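Local coordinates for protein alanine racemase (Actinobacillus succinogenes, PDB 3C3K) that is of uncertain function but has the two-lobed fold of the periplasmic binding protein-like family and assembles as a pair of identical chains, at residues Leu155-Ala163 with Ala174-Pro185; Ser225-Gln236 with Trp269-Ser277. All coordinates share one frame; numbering follows the deposited sequence.

Contact 1. Residues Leu155-Ala163 with Ala174-Pro185; sequences LDYSRISYA and ATFSLLKSAVKP
Leu178 brings its CD2 methyl against Ser161 and Arg159, joining strand 159-162 to the last turn of helix 168-179. These elements open a beta-alpha-beta crossover in the parallel sheet of a periplasmic binding protein-like lobe: the chain leaves the edge strand, runs back along the helix and goes on to strand 187-190, passing over strand 127-131. The tightly packed part lies against the helix, where Leu178 and Ser161 meet. Leu178 CD2 lies 3.6 Å from Arg159 CG and 3.7 Å from Ser161 CB, and Leu178 also rests on Ala128 of strand 127-131. With its OG anti to the backbone N (chi1 170°), Ser161 reaches the helix and gives a weak hydrogen bond to Ala174 O.

Farther along, the Tyr157 ring is wedged against the loop after the helix, its OH 3.4 Å from Pro185 CB and Val183 O at its edge. A water between the two segments is gripped by four groups: it accepts from Tyr157 OH at 2.6 Å and weakly from Arg159 NE, and donates to Leu178 O and Val183 O.

The looser, more solvent-exposed side is made by Arg159, Ser181 and Val183. There the Arg159 chain bends at chi3, and its guanidinium has one face over Tyr157 CE1, with NH1 3.3 Å from Ser181 OG. Ser181 OG itself donates a 3.0 Å bond to Val183 O, arriving 42° out of the carbonyl plane.

Contact 2. Residues Ser225-Gln236 with Trp269-Ser277; sequences SQITVPALTTVQ and WKFVRRQSS
Arg274 and Thr233 bury the most surface where 225-236 meets 269-277, followed by Gln236. The two segments form a short antiparallel beta ribbon, continued at one end by loops, in a lobe of the periplasmic binding protein-like fold. It sits beside the crossings between lobes, since 234-236 leads to strand 264-266 of the other lobe's sheet and 270-272 follows the return.

Arg274 runs extended from CG to NE across the backbone of Ala231 and Leu232. Its NH1 donates to Leu232 O at 2.8 Å, arriving almost in line with the carbonyl (160°), and makes a weaker bond to Ser225 OG, which is also bonded to Val222 O. The guanidinium is sandwiched between aliphatic carbons: Gln226 CG over one face, Val272 CG1 over the opposite one. Such flanking, with the NH1 bonds, should hold the group's rotation.

Thr233 is gripped on both its backbone and its hydroxyl. Its N donates to Ser276 OG, itself hydrogen-bonded to Val216 O, and its OG1 accepts a 2.7 Å bond from Arg274 N while sharing a 2.6 Å bond with Ser277 OG. Because CG2 stands anti to the backbone N, the methyl turns instead to Phe271, 3.5 Å from CZ.

In the ribbon, Thr234 and Val272 form a hydrogen-bonded pair, as do Gln236 and Lys270; between them Val235 and Phe271 make a non-hydrogen-bonded pair on the face toward helix 108-121. On the other face Gln236 CB packs on Val272 CG2. Beyond CB the chain bends at chi2 (78°): NE2 bonds to Gly221 O, and OE1 accepts a 2.6 Å bond from a water that in turn accepts from Arg274 NH2 at 2.8 Å.

Both contacts lie in the same lobe, about 21 Å between centres and without touching, and share none of their strands or helices. Contact 1 belongs to one border of the four-stranded parallel sheet; contact 2 packs beside strand 215-217 at the opposite border, and side chains of both rest on helix 193-205. Each is partly buried, but contact 2 lies nearer the centre of the chain and buries almost twice the surface. Its chemistry is largely backbone pairing backed by hydroxyls and an arginine, whereas contact 1 relies on apolar packing and a shared water. Contact 2 also meets the second subunit, through Gln226 and Ile227; contact 1 touches no other chain of the assembly.

Contact 1. Residues Leu155-Ala163 with Ala174-Pro185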
loop_
_atom_site.group_PDB
_atom_site.type_symbol
_atom_site.label_atom_id
_atom_site.label_comp_id
_atom_site.label_asym_id
_atom_site.label_seq_id
_atom_site.Cartn_x
_atom_site.Cartn_y
_atom_site.Cartn_z
ATOM N N LEU B 155 -21.567 20.880 21.635
ATOM C CA LEU B 155 -20.385 20.442 22.343
ATOM C C LEU B 155 -19.397 21.608 22.437
ATOM O O LEU B 155 -19.185 22.329 21.494
ATOM C CB LEU B 155 -19.770 19.192 21.682
ATOM C CG LEU B 155 -20.766 18.003 21.482
ATOM C CD1 LEU B 155 -20.235 16.813 20.752
ATOM C CD2 LEU B 155 -21.314 17.492 22.814
ATOM N N ASP B 156 -18.755 21.769 23.579
ATOM C CA ASP B 156 -17.793 22.853 23.725
ATOM C C ASP B 156 -16.377 22.503 23.162
ATOM O O ASP B 156 -15.636 23.377 22.657
ATOM C CB ASP B 156 -17.705 23.188 25.193
ATOM C CG ASP B 156 -17.027 24.559 25.442
ATOM O OD1 ASP B 156 -16.740 25.325 24.466
ATOM O OD2 ASP B 156 -16.780 24.849 26.617
ATOM N N TYR B 157 -16.024 21.228 23.195
ATOM C CA TYR B 157 -14.689 20.784 22.778
ATOM C C TYR B 157 -14.611 20.569 21.281
ATOM O O TYR B 157 -15.452 19.842 20.659
ATOM C CB TYR B 157 -14.324 19.470 23.492
ATOM C CG TYR B 157 -12.988 18.824 23.144
ATOM C CD1 TYR B 157 -11.902 18.917 24.003
ATOM C CD2 TYR B 157 -12.842 18.053 21.992
ATOM C CE1 TYR B 157 -10.687 18.302 23.700
ATOM C CE2 TYR B 157 -11.650 17.468 21.663
ATOM C CZ TYR B 157 -10.569 17.584 22.525
ATOM O OH TYR B 157 -9.400 16.958 22.223
ATOM N N SER B 158 -13.546 21.146 20.743
ATOM C CA SER B 158 -13.180 21.006 19.375
ATOM C C SER B 158 -11.693 20.874 19.337
ATOM O O SER B 158 -10.971 21.665 20.027
ATOM C CB SER B 158 -13.477 22.315 18.648
ATOM O OG SER B 158 -14.010 22.002 17.432
ATOM N N ARG B 159 -11.218 19.886 18.562
ATOM C CA ARG B 159 -9.847 19.906 18.178
ATOM C C ARG B 159 -9.309 19.093 17.067
ATOM O O ARG B 159 -9.657 17.923 16.898
ATOM C CB ARG B 159 -8.882 20.355 19.239
ATOM C CG ARG B 159 -8.064 19.450 20.086
ATOM C CD ARG B 159 -7.167 20.490 20.875
ATOM N NE ARG B 159 -7.447 20.485 22.329
ATOM C CZ ARG B 159 -8.384 21.223 22.949
ATOM N NH1 ARG B 159 -8.552 21.100 24.266
ATOM N NH2 ARG B 159 -9.176 22.057 22.272
ATOM N N ILE B 160 -8.397 19.707 16.334
ATOM C CA ILE B 160 -7.916 19.100 15.109
ATOM C C ILE B 160 -6.416 19.061 15.139
ATOM O O ILE B 160 -5.746 20.084 15.463
ATOM C CB ILE B 160 -8.366 19.934 13.905
ATOM C CG1 ILE B 160 -9.871 20.031 13.907
ATOM C CG2 ILE B 160 -7.825 19.345 12.576
ATOM C CD1 ILE B 160 -10.475 21.137 13.011
ATOM N N SER B 161 -5.869 17.903 14.794
ATOM C CA SER B 161 -4.440 17.834 14.725
ATOM C C SER B 161 -4.100 17.299 13.334
ATOM O O SER B 161 -4.808 16.434 12.835
ATOM C CB SER B 161 -3.993 16.868 15.824
ATOM O OG SER B 161 -2.638 16.555 15.698
ATOM N N TYR B 162 -3.058 17.811 12.687
ATOM C CA TYR B 162 -2.857 17.488 11.279
ATOM C C TYR B 162 -1.704 16.549 11.140
ATOM O O TYR B 162 -0.591 16.804 11.639
ATOM C CB TYR B 162 -2.663 18.740 10.386
ATOM C CG TYR B 162 -3.906 19.598 10.309
ATOM C CD1 TYR B 162 -4.874 19.335 9.360
ATOM C CD2 TYR B 162 -4.120 20.675 11.197
ATOM C CE1 TYR B 162 -6.020 20.075 9.283
ATOM C CE2 TYR B 162 -5.299 21.471 11.109
ATOM C CZ TYR B 162 -6.242 21.139 10.138
ATOM O OH TYR B 162 -7.454 21.798 9.983
ATOM N N ALA B 163 -1.962 15.411 10.508
ATOM C CA ALA B 163 -0.851 14.496 10.311
ATOM C C ALA B 163 -0.037 14.979 9.131
ATOM O O ALA B 163 -0.591 15.278 8.112
ATOM C CB ALA B 163 -1.366 13.055 10.087
ATOM N N ALA B 174 0.181 12.925 15.912
ATOM C CA ALA B 174 -1.067 13.626 16.043
ATOM C C ALA B 174 -1.747 13.300 17.412
ATOM O O ALA B 174 -2.228 14.168 18.106
ATOM C CB ALA B 174 -2.017 13.246 14.874
ATOM N N THR B 175 -1.801 12.039 17.789
ATOM C CA THR B 175 -2.432 11.665 19.012
ATOM C C THR B 175 -1.705 12.197 20.251
ATOM O O THR B 175 -2.337 12.717 21.154
ATOM C CB THR B 175 -2.640 10.147 19.067
ATOM O OG1 THR B 175 -3.434 9.763 17.919
ATOM C CG2 THR B 175 -3.275 9.752 20.367
ATOM N N PHE B 176 -0.401 12.058 20.301
ATOM C CA PHE B 176 0.345 12.598 21.432
ATOM C C PHE B 176 0.059 14.098 21.553
ATOM O O PHE B 176 -0.239 14.581 22.618
ATOM C CB PHE B 176 1.849 12.272 21.325
ATOM C CG PHE B 176 2.169 10.812 21.656
ATOM C CD1 PHE B 176 1.771 10.255 22.841
ATOM C CD2 PHE B 176 2.827 9.985 20.734
ATOM C CE1 PHE B 176 2.046 8.935 23.115
ATOM C CE2 PHE B 176 3.127 8.676 21.036
ATOM C CZ PHE B 176 2.742 8.153 22.178
ATOM N N SER B 177 0.005 14.796 20.449
ATOM C CA SER B 177 -0.280 16.230 20.459
ATOM C C SER B 177 -1.648 16.542 21.067
ATOM O O SER B 177 -1.766 17.527 21.795
ATOM C CB SER B 177 -0.212 16.746 19.030
ATOM O OG SER B 177 -0.496 18.146 18.987
ATOM N N LEU B 178 -2.671 15.699 20.825
ATOM C CA LEU B 178 -4.044 15.929 21.369
ATOM C C LEU B 178 -4.157 15.572 22.834
ATOM O O LEU B 178 -4.983 16.126 23.570
ATOM C CB LEU B 178 -5.098 15.103 20.612
ATOM C CG LEU B 178 -5.313 15.370 19.108
ATOM C CD1 LEU B 178 -6.040 14.185 18.512
ATOM C CD2 LEU B 178 -6.079 16.653 18.856
ATOM N N LEU B 179 -3.320 14.637 23.263
ATOM C CA LEU B 179 -3.283 14.247 24.647
ATOM C C LEU B 179 -2.567 15.299 25.464
ATOM O O LEU B 179 -2.775 15.356 26.663
ATOM C CB LEU B 179 -2.592 12.907 24.828
ATOM C CG LEU B 179 -3.401 11.766 24.162
ATOM C CD1 LEU B 179 -2.676 10.420 24.252
ATOM C CD2 LEU B 179 -4.761 11.671 24.812
ATOM N N LYS B 180 -1.717 16.107 24.825
ATOM C CA LYS B 180 -0.949 17.118 25.570
ATOM C C LYS B 180 -1.770 18.381 25.670
ATOM O O LYS B 180 -1.568 19.331 24.909
ATOM C CB LYS B 180 0.372 17.433 24.862
ATOM C CG LYS B 180 1.580 16.768 25.468
ATOM C CD LYS B 180 2.871 17.368 24.814
ATOM C CE LYS B 180 4.165 17.040 25.673
ATOM N NZ LYS B 180 5.434 17.644 25.131
ATOM N N SER B 181 -2.743 18.394 26.561
ATOM C CA SER B 181 -3.625 19.556 26.637
ATOM C C SER B 181 -4.392 19.489 27.892
ATOM O O SER B 181 -4.509 18.408 28.463
ATOM C CB SER B 181 -4.596 19.626 25.468
ATOM O OG SER B 181 -5.751 20.302 25.877
ATOM N N ALA B 182 -4.899 20.660 28.305
ATOM C CA ALA B 182 -5.687 20.828 29.546
ATOM C C ALA B 182 -6.798 19.798 29.588
ATOM O O ALA B 182 -6.934 19.047 30.566
ATOM C CB ALA B 182 -6.279 22.235 29.608
ATOM N N VAL B 183 -7.584 19.788 28.525
ATOM C CA VAL B 183 -8.685 18.838 28.342
ATOM C C VAL B 183 -8.271 17.832 27.286
ATOM O O VAL B 183 -7.908 18.218 26.179
ATOM C CB VAL B 183 -9.994 19.557 27.924
ATOM C CG1 VAL B 183 -11.148 18.545 27.771
ATOM C CG2 VAL B 183 -10.386 20.574 28.961
ATOM N N LYS B 184 -8.300 16.554 27.647
ATOM C CA LYS B 184 -8.028 15.456 26.719
ATOM C C LYS B 184 -9.287 14.940 25.967
ATOM O O LYS B 184 -10.415 15.062 26.475
ATOM C CB LYS B 184 -7.369 14.318 27.481
ATOM C CG LYS B 184 -6.616 14.845 28.642
ATOM C CD LYS B 184 -5.148 14.734 28.479
ATOM C CE LYS B 184 -4.691 13.689 29.475
ATOM N NZ LYS B 184 -3.226 13.545 29.422
ATOM N N PRO B 185 -9.097 14.343 24.779
ATOM C CA PRO B 185 -10.299 13.883 24.156
ATOM C C PRO B 185 -10.809 12.615 24.816
ATOM O O PRO B 185 -10.045 11.903 25.511
ATOM C CB PRO B 185 -9.864 13.600 22.709
ATOM C CG PRO B 185 -8.484 13.175 22.815
ATOM C CD PRO B 185 -7.904 14.053 23.957
HETATM O O HOH W 1 -7.259 17.720 23.581
#

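Contact 2. Residues Ser225-Gln236 with Trp269-Ser277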
loop_
_atom_site.group_PDB
_atom_site.type_symbol
_atom_site.label_atom_id
_atom_site.label_comp_id
_atom_site.label_asym_id
_atom_site.label_seq_id
_atom_site.Cartn_x
_atom_site.Cartn_y
_atom_site.Cartn_z
ATOM N N SER B 225 -7.538 -1.831 9.314
ATOM C CA SER B 225 -8.619 -1.662 10.268
ATOM C C SER B 225 -9.079 -3.015 10.863
ATOM O O SER B 225 -9.771 -3.045 11.905
ATOM C CB SER B 225 -9.760 -0.892 9.628
ATOM O OG SER B 225 -10.534 -1.730 8.783
ATOM N N GLN B 226 -8.688 -4.128 10.242
ATOM C CA GLN B 226 -9.025 -5.440 10.786
ATOM C C GLN B 226 -7.844 -6.137 11.508
ATOM O O GLN B 226 -7.947 -7.291 11.963
ATOM C CB GLN B 226 -9.519 -6.324 9.676
ATOM C CG GLN B 226 -10.754 -5.739 9.026
ATOM C CD GLN B 226 -11.095 -6.494 7.800
ATOM O OE1 GLN B 226 -10.223 -6.810 6.981
ATOM N NE2 GLN B 226 -12.351 -6.815 7.651
ATOM N N ILE B 227 -6.741 -5.406 11.592
ATOM C CA ILE B 227 -5.537 -5.885 12.175
ATOM C C ILE B 227 -5.242 -5.279 13.553
ATOM O O ILE B 227 -4.487 -5.871 14.345
ATOM C CB ILE B 227 -4.357 -5.684 11.218
ATOM C CG1 ILE B 227 -4.496 -6.641 10.057
ATOM C CG2 ILE B 227 -3.068 -6.141 11.888
ATOM C CD1 ILE B 227 -3.800 -6.188 8.804
ATOM N N THR B 228 -5.809 -4.096 13.826
ATOM C CA THR B 228 -5.428 -3.366 15.023
ATOM C C THR B 228 -6.119 -4.032 16.189
ATOM O O THR B 228 -7.128 -4.773 16.013
ATOM C CB THR B 228 -5.846 -1.887 14.927
ATOM O OG1 THR B 228 -7.236 -1.808 14.559
ATOM C CG2 THR B 228 -5.021 -1.215 13.883
ATOM N N VAL B 229 -5.602 -3.771 17.395
ATOM C CA VAL B 229 -6.254 -4.297 18.571
ATOM C C VAL B 229 -6.547 -3.134 19.486
ATOM O O VAL B 229 -5.640 -2.478 19.919
ATOM C CB VAL B 229 -5.397 -5.412 19.284
ATOM C CG1 VAL B 229 -6.079 -5.825 20.611
ATOM C CG2 VAL B 229 -5.246 -6.617 18.336
ATOM N N PRO B 230 -7.829 -2.842 19.751
ATOM C CA PRO B 230 -9.055 -3.402 19.284
ATOM C C PRO B 230 -9.206 -3.165 17.753
ATOM O O PRO B 230 -8.620 -2.239 17.164
ATOM C CB PRO B 230 -10.124 -2.558 19.994
ATOM C CG PRO B 230 -9.399 -1.286 20.364
ATOM C CD PRO B 230 -8.032 -1.688 20.662
ATOM N N ALA B 231 -10.013 -4.000 17.129
ATOM C CA ALA B 231 -10.361 -3.772 15.713
ATOM C C ALA B 231 -11.015 -2.408 15.600
ATOM O O ALA B 231 -11.688 -1.987 16.515
ATOM C CB ALA B 231 -11.285 -4.818 15.216
ATOM N N LEU B 232 -10.862 -1.794 14.416
ATOM C CA LEU B 232 -11.110 -0.387 14.207
ATOM C C LEU B 232 -12.455 -0.098 13.566
ATOM O O LEU B 232 -12.702 -0.545 12.457
ATOM C CB LEU B 232 -9.928 0.212 13.367
ATOM C CG LEU B 232 -10.187 1.649 13.029
ATOM C CD1 LEU B 232 -10.078 2.451 14.360
ATOM C CD2 LEU B 232 -9.167 2.059 11.938
ATOM N N THR B 233 -13.356 0.567 14.315
ATOM C CA THR B 233 -14.509 1.191 13.731
ATOM C C THR B 233 -14.095 2.168 12.648
ATOM O O THR B 233 -13.138 2.941 12.776
ATOM C CB THR B 233 -15.338 1.894 14.769
ATOM O OG1 THR B 233 -15.758 0.937 15.730
ATOM C CG2 THR B 233 -16.603 2.605 14.151
ATOM N N THR B 234 -14.820 2.145 11.564
ATOM C CA THR B 234 -14.408 2.925 10.422
ATOM C C THR B 234 -15.579 3.231 9.527
ATOM O O THR B 234 -16.687 2.660 9.674
ATOM C CB THR B 234 -13.289 2.179 9.657
ATOM O OG1 THR B 234 -12.753 3.027 8.632
ATOM C CG2 THR B 234 -13.796 0.819 9.056
ATOM N N VAL B 235 -15.344 4.169 8.613
ATOM C CA VAL B 235 -16.248 4.374 7.494
ATOM C C VAL B 235 -15.764 3.570 6.283
ATOM O O VAL B 235 -14.769 3.930 5.665
ATOM C CB VAL B 235 -16.411 5.880 7.132
ATOM C CG1 VAL B 235 -17.375 6.046 6.026
ATOM C CG2 VAL B 235 -16.859 6.663 8.329
ATOM N N GLN B 236 -16.478 2.489 5.971
ATOM C CA GLN B 236 -16.140 1.606 4.842
ATOM C C GLN B 236 -16.573 2.205 3.526
ATOM O O GLN B 236 -17.764 2.550 3.364
ATOM C CB GLN B 236 -16.870 0.281 5.006
ATOM C CG GLN B 236 -16.640 -0.695 3.877
ATOM C CD GLN B 236 -15.315 -1.321 4.032
ATOM O OE1 GLN B 236 -15.049 -1.934 5.066
ATOM N NE2 GLN B 236 -14.434 -1.156 3.028
ATOM N N TRP B 269 -21.501 4.591 1.437
ATOM C CA TRP B 269 -20.544 4.234 2.486
ATOM C C TRP B 269 -21.265 3.487 3.587
ATOM O O TRP B 269 -22.467 3.642 3.734
ATOM C CB TRP B 269 -19.915 5.500 3.062
ATOM C CG TRP B 269 -20.941 6.484 3.518
ATOM C CD1 TRP B 269 -21.476 7.506 2.786
ATOM C CD2 TRP B 269 -21.577 6.529 4.806
ATOM N NE1 TRP B 269 -22.416 8.177 3.528
ATOM C CE2 TRP B 269 -22.477 7.608 4.783
ATOM C CE3 TRP B 269 -21.459 5.758 5.981
ATOM C CZ2 TRP B 269 -23.281 7.938 5.882
ATOM C CZ3 TRP B 269 -22.267 6.074 7.092
ATOM C CH2 TRP B 269 -23.186 7.143 7.022
ATOM N N LYS B 270 -20.540 2.742 4.402
ATOM C CA LYS B 270 -21.152 2.063 5.527
ATOM C C LYS B 270 -20.346 2.354 6.784
ATOM O O LYS B 270 -19.115 2.318 6.770
ATOM C CB LYS B 270 -21.270 0.530 5.254
ATOM C CG LYS B 270 -22.166 -0.177 6.275
ATOM C CD LYS B 270 -22.247 -1.751 6.173
ATOM C CE LYS B 270 -23.614 -2.314 6.792
ATOM N NZ LYS B 270 -24.273 -3.400 5.853
ATOM N N PHE B 271 -21.039 2.612 7.888
ATOM C CA PHE B 271 -20.355 2.780 9.169
ATOM C C PHE B 271 -20.248 1.427 9.725
ATOM O O PHE B 271 -21.247 0.802 9.942
ATOM C CB PHE B 271 -21.197 3.579 10.101
ATOM C CG PHE B 271 -20.572 3.850 11.399
ATOM C CD1 PHE B 271 -19.615 4.866 11.523
ATOM C CD2 PHE B 271 -20.984 3.167 12.542
ATOM C CE1 PHE B 271 -19.108 5.182 12.736
ATOM C CE2 PHE B 271 -20.467 3.480 13.786
ATOM C CZ PHE B 271 -19.521 4.473 13.885
ATOM N N VAL B 272 -19.035 0.956 9.882
ATOM C CA VAL B 272 -18.791 -0.426 10.344
ATOM C C VAL B 272 -18.257 -0.372 11.786
ATOM O O VAL B 272 -17.180 0.130 12.042
ATOM C CB VAL B 272 -17.814 -1.152 9.398
ATOM C CG1 VAL B 272 -17.359 -2.399 10.002
ATOM C CG2 VAL B 272 -18.476 -1.379 8.011
ATOM N N ARG B 273 -19.072 -0.856 12.715
ATOM C CA ARG B 273 -18.800 -0.786 14.157
ATOM C C ARG B 273 -17.905 -1.897 14.614
ATOM O O ARG B 273 -18.253 -3.089 14.470
ATOM C CB ARG B 273 -20.080 -0.904 14.952
ATOM C CG ARG B 273 -21.185 -0.068 14.390
ATOM C CD ARG B 273 -22.595 -0.572 14.788
ATOM N NE ARG B 273 -23.559 0.446 14.401
ATOM C CZ ARG B 273 -23.674 1.609 15.035
ATOM N NH1 ARG B 273 -24.549 2.503 14.603
ATOM N NH2 ARG B 273 -22.910 1.877 16.098
ATOM N N ARG B 274 -16.751 -1.518 15.183
ATOM C CA ARG B 274 -15.929 -2.521 15.808
ATOM C C ARG B 274 -15.667 -2.216 17.284
ATOM O O ARG B 274 -16.342 -1.376 17.868
ATOM C CB ARG B 274 -14.651 -2.733 15.016
ATOM C CG ARG B 274 -14.977 -3.017 13.543
ATOM C CD ARG B 274 -13.792 -3.605 12.810
ATOM N NE ARG B 274 -14.162 -4.055 11.467
ATOM C CZ ARG B 274 -13.777 -3.461 10.349
ATOM N NH1 ARG B 274 -12.998 -2.370 10.385
ATOM N NH2 ARG B 274 -14.144 -3.987 9.182
ATOM N N GLN B 275 -14.676 -2.865 17.864
ATOM C CA GLN B 275 -14.415 -2.751 19.286
ATOM C C GLN B 275 -13.821 -1.398 19.683
ATOM O O GLN B 275 -13.955 -0.992 20.813
ATOM C CB GLN B 275 -13.526 -3.910 19.720
ATOM C CG GLN B 275 -13.083 -3.877 21.209
ATOM C CD GLN B 275 -12.609 -5.254 21.696
ATOM O OE1 GLN B 275 -11.792 -5.926 21.005
ATOM N NE2 GLN B 275 -13.172 -5.719 22.845
ATOM N N SER B 276 -13.257 -0.675 18.738
ATOM C CA SER B 276 -12.548 0.589 19.042
ATOM C C SER B 276 -13.492 1.723 19.388
ATOM O O SER B 276 -13.065 2.742 19.879
ATOM C CB SER B 276 -11.678 0.995 17.859
ATOM O OG SER B 276 -12.498 1.534 16.847
ATOM N N SER B 277 -14.787 1.543 19.110
ATOM C CA SER B 277 -15.754 2.534 19.495
ATOM C C SER B 277 -16.912 1.972 20.318
ATOM O O SER B 277 -17.435 2.667 21.196
ATOM C CB SER B 277 -16.282 3.273 18.256
ATOM O OG SER B 277 -17.078 2.431 17.449
HETATM O O HOH W 2 -10.880 -6.119 18.563
HETATM O O HOH W 3 -13.276 -2.822 6.809
#